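Local coordinates for protein desulfoferrodoxin (Rbo) (Treponema pallidum subsp. pallidum str. Nichols, PDB 1Y07) that is probably a superoxide reductase, an iron-dependent oxidoreductase that reduces superoxide to hydrogen peroxide at a mononuclear iron centre, at residues Ala45-His50 against Gly123-Lys128; Val68-Thr73 against Glu117-His122. All coordinates share one frame; numbering follows the deposited sequence.

Contact 1 of 2, residues Ala45-His50 against Gly123-Lys128. With FE (Fe (III) ion), chain H.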
# COMPACT_ATOMS: atom_id res chain seq x y z
N ALA B 45 -23.09 12.79 11.93
CA ALA B 45 -23.02 14.13 11.32
C ALA B 45 -21.77 14.36 10.47
O ALA B 45 -21.80 15.15 9.52
CB ALA B 45 -23.13 15.22 12.38
N ALA B 46 -20.67 13.68 10.81
CA ALA B 46 -19.45 13.73 9.99
C ALA B 46 -19.50 12.81 8.74
O ALA B 46 -18.66 12.94 7.84
CB ALA B 46 -18.19 13.41 10.84
N LYS B 47 -20.49 11.90 8.67
CA LYS B 47 -20.60 10.87 7.61
C LYS B 47 -20.67 11.46 6.22
O LYS B 47 -20.05 10.94 5.30
CB LYS B 47 -21.88 10.03 7.75
CG LYS B 47 -21.82 8.73 8.57
CD LYS B 47 -20.72 8.65 9.57
CE LYS B 47 -20.82 7.37 10.42
NZ LYS B 47 -22.07 7.26 11.22
N GLU B 48 -21.47 12.53 6.07
CA GLU B 48 -21.73 13.12 4.75
C GLU B 48 -20.46 13.63 4.03
O GLU B 48 -20.32 13.46 2.82
CB GLU B 48 -22.74 14.27 4.84
CG GLU B 48 -24.19 13.81 4.94
CD GLU B 48 -25.19 14.95 4.85
OE1 GLU B 48 -24.90 16.00 4.22
OE2 GLU B 48 -26.30 14.79 5.43
N LYS B 49 -19.57 14.28 4.78
CA LYS B 49 -18.38 14.88 4.21
C LYS B 49 -17.18 13.91 4.29
O LYS B 49 -16.13 14.22 3.74
CB LYS B 49 -18.03 16.20 4.90
CG LYS B 49 -18.85 17.42 4.41
CD LYS B 49 -19.20 18.39 5.55
CE LYS B 49 -18.63 19.79 5.35
NZ LYS B 49 -19.49 20.69 4.53
N HIS B 50 -17.33 12.74 4.92
CA HIS B 50 -16.15 11.87 5.18
C HIS B 50 -16.20 10.43 4.70
O HIS B 50 -15.13 9.87 4.42
CB HIS B 50 -15.71 11.90 6.67
CG HIS B 50 -15.12 13.21 7.10
ND1 HIS B 50 -15.90 14.22 7.66
CD2 HIS B 50 -13.86 13.70 7.02
CE1 HIS B 50 -15.12 15.27 7.89
NE2 HIS B 50 -13.89 15.00 7.46
N GLY B 123 -9.62 12.38 10.85
CA GLY B 123 -9.14 11.00 10.88
C GLY B 123 -9.62 10.08 9.75
O GLY B 123 -10.05 10.54 8.68
N VAL B 124 -9.56 8.76 9.98
CA VAL B 124 -9.88 7.82 8.91
C VAL B 124 -11.34 7.41 8.90
O VAL B 124 -11.94 7.22 9.97
CB VAL B 124 -9.02 6.53 8.99
CG1 VAL B 124 -9.32 5.62 7.79
CG2 VAL B 124 -7.54 6.88 9.11
N TRP B 125 -11.87 7.24 7.69
CA TRP B 125 -13.23 6.78 7.39
C TRP B 125 -13.27 5.72 6.27
O TRP B 125 -12.56 5.82 5.24
CB TRP B 125 -14.12 7.97 6.98
CG TRP B 125 -14.20 9.03 8.04
CD1 TRP B 125 -13.24 9.95 8.36
CD2 TRP B 125 -15.27 9.22 8.96
NE1 TRP B 125 -13.66 10.72 9.42
CE2 TRP B 125 -14.90 10.29 9.81
CE3 TRP B 125 -16.50 8.61 9.13
CZ2 TRP B 125 -15.75 10.77 10.81
CZ3 TRP B 125 -17.34 9.07 10.14
CH2 TRP B 125 -16.96 10.14 10.97
N SER B 126 -14.10 4.71 6.43
CA SER B 126 -14.24 3.69 5.41
C SER B 126 -15.61 3.60 4.72
O SER B 126 -16.65 3.90 5.31
CB SER B 126 -13.88 2.32 5.99
OG SER B 126 -14.81 1.88 6.94
N GLY B 127 -15.58 3.18 3.46
CA GLY B 127 -16.76 3.04 2.64
C GLY B 127 -16.62 1.99 1.55
O GLY B 127 -15.50 1.61 1.17
N LYS B 128 -17.76 1.52 1.04
CA LYS B 128 -17.79 0.51 -0.02
C LYS B 128 -18.58 0.98 -1.25
O LYS B 128 -19.74 1.39 -1.14
CB LYS B 128 -18.33 -0.85 0.50
CG LYS B 128 -19.34 -0.81 1.64
CD LYS B 128 -20.27 -2.05 1.66
CE LYS B 128 -21.77 -1.66 1.46
NZ LYS B 128 -22.72 -2.77 1.75
FE FE H . -12.43 16.69 7.74
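H50 and A46 both pack against W125, and a short polar bond ties the two together. H50 ND1 donates to A46 O at 3.0 Å, with an N-H...O angle of 147°. The oxygen lies in the imidazole plane, and the N-H meets a lone pair in the carbonyl plane. This belongs to the iron site of the desulfoferrodoxin fold, a beta domain with four histidines and one cysteine on the metal. With ND1 bonded to A46 O, NE2 on the other side of the ring binds the iron at 2.3 Å. The two ends together fix the rotation of the ring. H70, H76, C119 and H122 complete the site.

W125 comes from strand 123-127. Its CG lies beside the backbone N and anti to the carbonyl carbon (chi1 -59°), and the indole reaches over to the short helical turn at 47-50. H50 CB sits over one face of the W125 indole, 3.4 Å from the centroid of the five-membered ring and almost on its normal, a CH-pi contact. The imidazole follows as an offset stack, its plane turned 27° from that of the five-membered ring. W125 CB meets H50 O at 3.3 Å. At the far end of the indole, A46 CB touches CH2 at 3.5 Å. K47 crosses the indole at about a right angle. Its amino end is salt-bridged to D44. The indole NE1 is held by H122 O, so W125 links two iron ligands. The K47 contact is made by the chain itself, with CD 3.5 Å from W125 CZ3.

Contact 2 of 2, residues Val68-Thr73 against Glu117-His122. With FE (Fe (III) ion), chain H.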
# COMPACT_ATOMS: atom_id res chain seq x y z
N VAL B 68 -21.55 14.27 -0.68
CA VAL B 68 -21.18 15.60 -1.16
C VAL B 68 -19.69 15.98 -0.77
O VAL B 68 -19.17 15.50 0.23
CB VAL B 68 -22.18 16.64 -0.71
CG1 VAL B 68 -23.62 16.36 -1.31
CG2 VAL B 68 -22.21 16.74 0.83
N ALA B 69 -19.05 16.87 -1.53
CA ALA B 69 -17.61 17.13 -1.41
C ALA B 69 -17.08 17.70 -0.06
O ALA B 69 -17.55 18.72 0.45
CB ALA B 69 -17.12 18.01 -2.57
N HIS B 70 -16.04 17.04 0.44
CA HIS B 70 -15.24 17.49 1.57
C HIS B 70 -14.31 18.63 1.16
O HIS B 70 -13.83 18.65 0.03
CB HIS B 70 -14.37 16.33 2.08
CG HIS B 70 -13.64 16.61 3.35
ND1 HIS B 70 -12.52 17.42 3.42
CD2 HIS B 70 -13.87 16.18 4.62
CE1 HIS B 70 -12.10 17.47 4.67
NE2 HIS B 70 -12.90 16.72 5.41
N PRO B 71 -14.02 19.53 2.09
CA PRO B 71 -13.00 20.56 1.91
C PRO B 71 -11.63 20.04 1.44
O PRO B 71 -11.16 19.03 1.91
CB PRO B 71 -12.88 21.18 3.30
CG PRO B 71 -14.21 21.02 3.87
CD PRO B 71 -14.72 19.70 3.38
N MET B 72 -11.04 20.78 0.52
CA MET B 72 -9.67 20.60 0.13
C MET B 72 -8.95 21.96 0.22
O MET B 72 -8.75 22.66 -0.81
CB MET B 72 -9.62 20.00 -1.28
CG MET B 72 -10.23 18.62 -1.40
SD MET B 72 -9.26 17.37 -0.57
CE MET B 72 -7.89 17.26 -1.59
N THR B 73 -8.62 22.33 1.45
CA THR B 73 -7.86 23.55 1.78
C THR B 73 -6.63 23.22 2.61
O THR B 73 -6.57 22.15 3.20
CB THR B 73 -8.73 24.51 2.64
OG1 THR B 73 -8.86 24.00 3.97
CG2 THR B 73 -10.15 24.61 2.11
N GLU B 117 -10.34 6.71 3.65
CA GLU B 117 -9.82 8.08 3.41
C GLU B 117 -9.39 8.68 4.73
O GLU B 117 -10.02 8.42 5.75
CB GLU B 117 -10.83 8.99 2.71
CG GLU B 117 -12.05 9.35 3.53
CD GLU B 117 -11.88 10.58 4.44
OE1 GLU B 117 -12.85 10.93 5.15
OE2 GLU B 117 -10.81 11.17 4.51
N PHE B 118 -8.32 9.46 4.72
CA PHE B 118 -7.86 10.19 5.90
C PHE B 118 -8.04 11.70 5.75
O PHE B 118 -7.47 12.31 4.84
CB PHE B 118 -6.36 9.90 6.14
CG PHE B 118 -5.78 10.65 7.34
CD1 PHE B 118 -6.21 10.37 8.62
CD2 PHE B 118 -4.81 11.63 7.18
CE1 PHE B 118 -5.71 11.07 9.70
CE2 PHE B 118 -4.30 12.32 8.28
CZ PHE B 118 -4.75 12.04 9.52
N CYS B 119 -8.79 12.28 6.68
CA CYS B 119 -8.89 13.74 6.79
C CYS B 119 -7.92 14.22 7.89
O CYS B 119 -7.80 13.63 8.95
CB CYS B 119 -10.32 14.14 7.11
SG CYS B 119 -10.47 15.83 7.75
N ASN B 120 -7.21 15.30 7.63
CA ASN B 120 -6.15 15.72 8.53
C ASN B 120 -6.72 16.18 9.87
O ASN B 120 -6.05 16.08 10.90
CB ASN B 120 -5.30 16.82 7.88
CG ASN B 120 -5.91 18.19 8.05
OD1 ASN B 120 -6.98 18.49 7.50
ND2 ASN B 120 -5.20 19.04 8.77
N LEU B 121 -7.97 16.61 9.85
CA LEU B 121 -8.66 17.03 11.07
C LEU B 121 -9.60 15.97 11.66
O LEU B 121 -9.80 15.96 12.86
CB LEU B 121 -9.44 18.33 10.82
CG LEU B 121 -8.62 19.57 10.42
CD1 LEU B 121 -9.47 20.79 10.51
CD2 LEU B 121 -7.34 19.74 11.28
N HIS B 122 -10.20 15.11 10.84
CA HIS B 122 -11.25 14.18 11.31
C HIS B 122 -10.83 12.68 11.29
O HIS B 122 -11.62 11.80 11.68
CB HIS B 122 -12.55 14.36 10.50
CG HIS B 122 -13.20 15.69 10.67
ND1 HIS B 122 -12.99 16.75 9.80
CD2 HIS B 122 -14.07 16.15 11.61
CE1 HIS B 122 -13.70 17.79 10.20
NE2 HIS B 122 -14.36 17.46 11.29
FE FE H . -12.43 16.69 7.74
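H70 and C119 meet at the iron, where H70 NE2 lies 3.5 Å from C119 SG. Both are ligands in the four-histidine, one-cysteine site of superoxide reductases. H70 comes from the loop between strands 60-65 and 78-85. C119 ends strand 112-119, and H122 follows in the turn after it.

The H70 side chain starts at CB, which carries CG anti to the backbone N (chi1 -172°) and sends the ring across to the metal. One face of the ring is covered by P71 CD, set toward the rim. H70 ND1 donates to P71 O at 2.6 Å, close to the ring plane and onto a lone pair of the carbonyl. This second-shell bond limits the rotation of the imidazole. Next to ND1, CE1 passes 3.9 Å from C119 SG. NE2 at the tip binds the iron at 2.4 Å.

Across the metal stands H122 ND1, bound at 2.1 Å. The angle from H70 NE2 through the iron to H122 ND1 is about 153°, so these two histidines are roughly trans. C119 SG also binds the iron at 2.1 Å, at roughly right angles to the line joining them. That is consistent with the axial thiolate of this family. SG lies in the plane of the H122 ring, at its edge. Two backbone N-H groups reach the sulfur in weak hydrogen bonds: L121 N at 3.4 Å and H122 N at 3.2 Å.

In the fold
Contacts 1 and 2 share one iron, their centres about 9 Å apart. Contact 1 supplies H50, and contact 2 supplies H70, C119 and H122. H76 is the fifth protein ligand. H50 NE2 is 2.9 Å from H70 NE2 and 3.1 Å from H122 ND1, so H50 sits between the two trans histidines of contact 2. The contacts also join through the antiparallel sheet. Strands 112-119 and 123-127 are neighbours in it, and W125 O probably accepts a hydrogen bond from E117 N at 2.9 Å. The E117 side chain packs on both H50 and W125. The ligands come from the 47-50 turn, the loop after strand 60-65 and the end of strand 112-119 with the turn after it.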